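QdtA (Thermoanaerobacterium thermosaccharolyticum, PDB 4ZU5) is a WxcM-like protein of the cupin superfamily, a two-sheet beta sandwich modelled as a dimer with bound thymidine. Local coordinates at residues I61-S66 with V107-A112; D45-Y50 with E98-T103. All blocks are in the same frame, centred on the assembly; numbering follows the deposited sequence.

Contact 1 (I61-S66 with V107-A112); sequences ICLNGS and VLLVLA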
loop_
_atom_site.group_PDB
_atom_site.type_symbol
_atom_site.label_atom_id
_atom_site.label_comp_id
_atom_site.label_asym_id
_atom_site.label_seq_id
_atom_site.Cartn_x
_atom_site.Cartn_y
_atom_site.Cartn_z
ATOM N N ILE A 61 6.318 4.647 -2.422
ATOM C CA ILE A 61 5.668 4.607 -3.751
ATOM C C ILE A 61 4.540 5.617 -3.808
ATOM O O ILE A 61 3.702 5.673 -2.903
ATOM C CB ILE A 61 5.039 3.203 -4.056
ATOM C CG1 ILE A 61 5.992 2.085 -3.651
ATOM C CG2 ILE A 61 4.616 3.062 -5.520
ATOM C CD1 ILE A 61 5.291 0.842 -3.162
ATOM N N CYS A 62 4.506 6.399 -4.880
ATOM C CA CYS A 62 3.452 7.407 -5.047
ATOM C C CYS A 62 2.394 6.866 -5.974
ATOM O O CYS A 62 2.693 6.550 -7.135
ATOM C CB CYS A 62 4.056 8.684 -5.591
ATOM S SG CYS A 62 2.712 9.840 -5.953
ATOM N N LEU A 63 1.218 6.538 -5.414
ATOM C CA LEU A 63 0.200 5.733 -6.081
ATOM C C LEU A 63 -0.730 6.627 -6.913
ATOM O O LEU A 63 -1.444 6.144 -7.767
ATOM C CB LEU A 63 -0.636 4.931 -5.057
ATOM C CG LEU A 63 0.204 3.920 -4.257
ATOM C CD1 LEU A 63 -0.698 2.975 -3.478
ATOM C CD2 LEU A 63 1.099 3.104 -5.157
ATOM N N ASN A 64 -0.666 7.928 -6.660
ATOM C CA ASN A 64 -1.491 8.887 -7.388
ATOM C C ASN A 64 -0.863 10.269 -7.188
ATOM O O ASN A 64 -0.318 10.590 -6.115
ATOM C CB ASN A 64 -2.905 8.936 -6.841
ATOM C CG ASN A 64 -3.825 9.731 -7.746
ATOM O OD1 ASN A 64 -3.924 9.490 -8.962
ATOM N ND2 ASN A 64 -4.473 10.704 -7.154
ATOM N N GLY A 65 -0.866 11.043 -8.264
ATOM C CA GLY A 65 -0.250 12.365 -8.240
ATOM C C GLY A 65 1.264 12.289 -8.222
ATOM O O GLY A 65 1.857 11.416 -8.854
ATOM N N SER A 66 1.855 13.245 -7.519
ATOM C CA SER A 66 3.286 13.390 -7.433
ATOM C C SER A 66 3.703 13.989 -6.104
ATOM O O SER A 66 2.927 14.703 -5.441
ATOM C CB SER A 66 3.732 14.276 -8.612
ATOM O OG SER A 66 4.578 15.278 -8.099
ATOM N N VAL A 107 -1.079 10.268 -3.025
ATOM C CA VAL A 107 -1.104 9.164 -2.083
ATOM C C VAL A 107 0.301 8.579 -2.074
ATOM O O VAL A 107 0.765 8.146 -3.130
ATOM C CB VAL A 107 -1.986 8.020 -2.585
ATOM C CG1 VAL A 107 -1.810 6.823 -1.700
ATOM C CG2 VAL A 107 -3.451 8.412 -2.683
ATOM N N LEU A 108 0.951 8.629 -0.935
ATOM C CA LEU A 108 2.304 8.053 -0.763
ATOM C C LEU A 108 2.152 6.793 0.120
ATOM O O LEU A 108 1.690 6.907 1.264
ATOM C CB LEU A 108 3.136 9.062 -0.008
ATOM C CG LEU A 108 4.614 8.684 0.221
ATOM C CD1 LEU A 108 5.272 8.192 -1.057
ATOM C CD2 LEU A 108 5.451 9.769 0.891
ATOM N N LEU A 109 2.587 5.643 -0.397
ATOM C CA LEU A 109 2.549 4.380 0.312
ATOM C C LEU A 109 3.969 4.039 0.743
ATOM O O LEU A 109 4.907 4.214 -0.031
ATOM C CB LEU A 109 2.060 3.290 -0.627
ATOM C CG LEU A 109 2.131 1.875 -0.086
ATOM C CD1 LEU A 109 1.098 1.774 1.038
ATOM C CD2 LEU A 109 1.787 0.894 -1.192
ATOM N N VAL A 110 4.113 3.546 1.960
ATOM C CA VAL A 110 5.409 3.111 2.427
ATOM C C VAL A 110 5.275 1.665 2.882
ATOM O O VAL A 110 4.386 1.344 3.631
ATOM C CB VAL A 110 5.884 3.995 3.593
ATOM C CG1 VAL A 110 7.247 3.547 4.145
ATOM C CG2 VAL A 110 5.879 5.473 3.137
ATOM N N LEU A 111 6.167 0.809 2.400
ATOM C CA LEU A 111 6.327 -0.542 2.883
ATOM C C LEU A 111 7.579 -0.603 3.764
ATOM O O LEU A 111 8.589 -0.029 3.420
ATOM C CB LEU A 111 6.526 -1.507 1.719
ATOM C CG LEU A 111 5.604 -1.296 0.523
ATOM C CD1 LEU A 111 5.963 -2.216 -0.646
ATOM C CD2 LEU A 111 4.149 -1.391 0.891
ATOM N N ALA A 112 7.520 -1.269 4.908
ATOM C CA ALA A 112 8.535 -1.193 5.937
ATOM C C ALA A 112 8.880 -2.586 6.387
ATOM O O ALA A 112 7.988 -3.430 6.521
ATOM C CB ALA A 112 8.035 -0.382 7.125
#
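Leu109 overlaps two side chains of the neighbouring strand with one methyl: its CD2 packs 4.0 Å from Ile61 CD1, and it also meets CD1 of Leu63. With CG anti to its backbone N (chi1 173°), Leu109 lies beside Ile61 and points the same way, whereas Leu63 crosses it at a slant. Ile61 CD1 reaches on to Leu111 CD1, 4.0 Å away, and Leu63 CB rests on Val107 CG1, making a continuous patch of branched aliphatic residues. Tyr38 of the second subunit packs on Ile61 and Leu63 here, so hydrocarbon suits this face as part of the dimer contact. Beneath the side chains runs an antiparallel ladder. Ile61 and Leu109 form a hydrogen-bonded pair, and the bond from Leu109 N to Ile61 O is short (2.7 Å) and almost straight (177°). Leu63 N then donates to Val107 O at 2.8 Å. Between these bonds Cys62 faces Leu108 in a non-hydrogen-bonded pair, on the side turned to the other sheet; there Leu108 CD1 lies 3.5 Å from Ile61 O. Farther along, Val107 N reaches Asn64 O by a longer bond of 3.2 Å, while Asn64 ND2 donates to Gly105 O. Buried backbone polarity is thus met by strand pairing, and the cohesion of the side chains across these two neighbouring inner strands of the sheet is almost wholly apolar.

Contact 2 (D45-Y50 with E98-T103); sequences DITRGY and EMFDFT
Strands 47-50 and 98-100 run antiparallel, their short axes 4.5 Å apart at closest and 168° between directions. Arg48 and Met99 form the hydrogen-bonded pair: Arg48 N gives a bond of 2.9 Å to Met99 O, and Met99 N returns one of 2.8 Å to Arg48 O. Gly49 follows, opposite Glu98. A CB on it would run into Met99 SD and into the carbonyl of Arg48, so the absence of a side chain fits both the backbone and the packing. Toward Ile46, beyond Thr47 and Phe100, two waters donate to Ile46 O, one accepting from Phe102 N and the other from Asp101 N.

Tyr50 lays one face of its ring over Glu98, whose CG stands 4.0 Å from the ring centroid in a CH-pi contact; the carboxylate plane is turned 40° from the ring. Glu98 OE1 forms a salt bridge with Arg70 and OE2 accepts from Trp96 NE1, so both oxygens have polar partners, while OE2 also comes 3.3 Å from Tyr50 CD1. On the sheet face shared with Met99, the Arg48 chain crosses Phe102 at about a right angle, its CG 3.9 Å from Phe102 CE1. CG sits between the backbone N and carbonyl carbon (chi1 48°), within reach of the ring. On the other face Thr47 OG1 lies 3.6 Å from Phe100 CB. Arg48 thus spends CG and CD on Phe102 and gives NH2 to a weak hydrogen bond with Tyr17 O of the second subunit, whereas the charge of Glu98 is met by Arg70 beside the tyrosine ring.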
loop_
_atom_site.group_PDB
_atom_site.type_symbol
_atom_site.label_atom_id
_atom_site.label_comp_id
_atom_site.label_asym_id
_atom_site.label_seq_id
_atom_site.Cartn_x
_atom_site.Cartn_y
_atom_site.Cartn_z
ATOM N N ASP A 45 1.717 23.128 0.581
ATOM C CA ASP A 45 2.823 23.940 1.098
ATOM C C ASP A 45 3.549 23.250 2.231
ATOM O O ASP A 45 4.431 23.811 2.874
ATOM C CB ASP A 45 2.330 25.338 1.511
ATOM C CG ASP A 45 2.167 26.265 0.303
ATOM O OD1 ASP A 45 3.165 26.452 -0.434
ATOM O OD2 ASP A 45 1.051 26.786 0.041
ATOM N N ILE A 46 3.250 21.969 2.411
ATOM C CA ILE A 46 3.767 21.245 3.550
ATOM C C ILE A 46 4.998 20.435 3.138
ATOM O O ILE A 46 5.095 19.986 1.983
ATOM C CB ILE A 46 2.679 20.327 4.143
ATOM C CG1 ILE A 46 1.640 21.175 4.866
ATOM C CG2 ILE A 46 3.274 19.338 5.137
ATOM C CD1 ILE A 46 2.121 21.710 6.209
ATOM N N THR A 47 5.929 20.384 4.088
ATOM C CA THR A 47 7.054 19.471 4.114
ATOM C C THR A 47 6.925 18.601 5.329
ATOM O O THR A 47 6.738 19.093 6.431
ATOM C CB THR A 47 8.386 20.220 4.231
ATOM O OG1 THR A 47 8.468 21.089 3.108
ATOM C CG2 THR A 47 9.566 19.233 4.203
ATOM N N ARG A 48 6.989 17.289 5.144
ATOM C CA ARG A 48 6.968 16.406 6.314
ATOM C C ARG A 48 8.134 15.455 6.266
ATOM O O ARG A 48 8.991 15.579 5.383
ATOM C CB ARG A 48 5.650 15.634 6.434
ATOM C CG ARG A 48 5.187 14.961 5.167
ATOM C CD ARG A 48 3.823 14.303 5.369
ATOM N NE ARG A 48 3.891 13.344 6.469
ATOM C CZ ARG A 48 2.914 13.095 7.331
ATOM N NH1 ARG A 48 3.138 12.248 8.303
ATOM N NH2 ARG A 48 1.718 13.662 7.228
ATOM N N GLY A 49 8.158 14.501 7.184
ATOM C CA GLY A 49 9.303 13.589 7.308
ATOM C C GLY A 49 10.274 14.078 8.376
ATOM O O GLY A 49 9.962 14.058 9.546
ATOM N N TYR A 50 11.461 14.513 7.968
ATOM C CA TYR A 50 12.505 14.980 8.872
ATOM C C TYR A 50 12.895 13.852 9.813
ATOM O O TYR A 50 12.834 14.013 11.038
ATOM C CB TYR A 50 12.056 16.204 9.699
ATOM C CG TYR A 50 11.700 17.433 8.875
ATOM C CD1 TYR A 50 12.676 18.291 8.366
ATOM C CD2 TYR A 50 10.371 17.736 8.612
ATOM C CE1 TYR A 50 12.334 19.431 7.644
ATOM C CE2 TYR A 50 10.021 18.869 7.913
ATOM C CZ TYR A 50 11.007 19.697 7.428
ATOM O OH TYR A 50 10.611 20.735 6.652
ATOM N N GLU A 98 12.988 14.011 3.800
ATOM C CA GLU A 98 11.844 14.940 3.870
ATOM C C GLU A 98 11.019 14.803 2.598
ATOM O O GLU A 98 11.514 14.436 1.528
ATOM C CB GLU A 98 12.392 16.369 4.015
ATOM C CG GLU A 98 13.250 16.556 5.252
ATOM C CD GLU A 98 14.131 17.784 5.213
ATOM O OE1 GLU A 98 13.930 18.585 4.291
ATOM O OE2 GLU A 98 14.990 17.903 6.103
ATOM N N MET A 99 9.726 15.072 2.700
ATOM C CA MET A 99 8.851 14.936 1.575
ATOM C C MET A 99 8.035 16.216 1.394
ATOM O O MET A 99 7.591 16.799 2.374
ATOM C CB MET A 99 7.885 13.777 1.822
ATOM C CG MET A 99 8.530 12.406 2.003
ATOM S SD MET A 99 8.863 12.015 3.702
ATOM C CE MET A 99 7.283 11.277 4.102
ATOM N N PHE A 100 7.830 16.620 0.158
ATOM C CA PHE A 100 7.227 17.936 -0.115
ATOM C C PHE A 100 6.634 18.028 -1.511
ATOM O O PHE A 100 6.783 17.108 -2.328
ATOM C CB PHE A 100 8.270 19.031 0.188
ATOM C CG PHE A 100 9.386 19.091 -0.817
ATOM C CD1 PHE A 100 9.318 19.954 -1.903
ATOM C CD2 PHE A 100 10.482 18.266 -0.695
ATOM C CE1 PHE A 100 10.336 20.026 -2.843
ATOM C CE2 PHE A 100 11.504 18.323 -1.631
ATOM C CZ PHE A 100 11.414 19.170 -2.723
ATOM N N ASP A 101 5.927 19.124 -1.807
ATOM C CA ASP A 101 5.212 19.239 -3.058
ATOM C C ASP A 101 4.278 18.070 -3.328
ATOM O O ASP A 101 4.250 17.520 -4.432
ATOM C CB ASP A 101 6.161 19.357 -4.249
ATOM C CG ASP A 101 6.795 20.779 -4.387
ATOM O OD1 ASP A 101 6.622 21.656 -3.525
ATOM O OD2 ASP A 101 7.583 20.930 -5.326
ATOM N N PHE A 102 3.533 17.672 -2.304
ATOM C CA PHE A 102 2.465 16.729 -2.528
ATOM C C PHE A 102 1.406 17.406 -3.400
ATOM O O PHE A 102 0.902 18.454 -3.018
ATOM C CB PHE A 102 1.845 16.380 -1.179
ATOM C CG PHE A 102 2.667 15.490 -0.315
ATOM C CD1 PHE A 102 3.664 15.992 0.496
ATOM C CD2 PHE A 102 2.362 14.121 -0.224
ATOM C CE1 PHE A 102 4.371 15.162 1.368
ATOM C CE2 PHE A 102 3.077 13.281 0.616
ATOM C CZ PHE A 102 4.079 13.803 1.430
ATOM N N THR A 103 1.089 16.839 -4.555
ATOM C CA THR A 103 -0.021 17.328 -5.349
ATOM C C THR A 103 -1.392 16.991 -4.764
ATOM O O THR A 103 -1.520 16.221 -3.795
ATOM C CB THR A 103 0.054 16.835 -6.792
ATOM O OG1 THR A 103 -0.179 15.425 -6.865
ATOM C CG2 THR A 103 1.392 17.169 -7.401
HETATM O O HOH W 1 3.316 19.431 0.111
HETATM O O HOH W 2 5.564 21.573 -0.356
#

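Overall arrangement
Contacts 1 and 2 belong to the two facing sheets of the cupin sandwich, with centres 13 Å apart. Their segments alternate along the chain: strand 47-53 is followed by 58-64, and strand 96-100 by 107-112, so both connections pass from one sheet to the other. Between the sheets Leu108 CD2 of contact 1 packs 4.0 Å from Met99 CE of contact 2 and close to Phe102. At the turn end Ser66 O and Thr103 N, 3.0 Å apart, probably share a hydrogen bond. Both contacts touch the second subunit. Thymidine lies about 7 Å from the side chain of Arg48 but about 11 Å from that of Leu108; Arg35, Tyr116 and Tyr121 line its pocket.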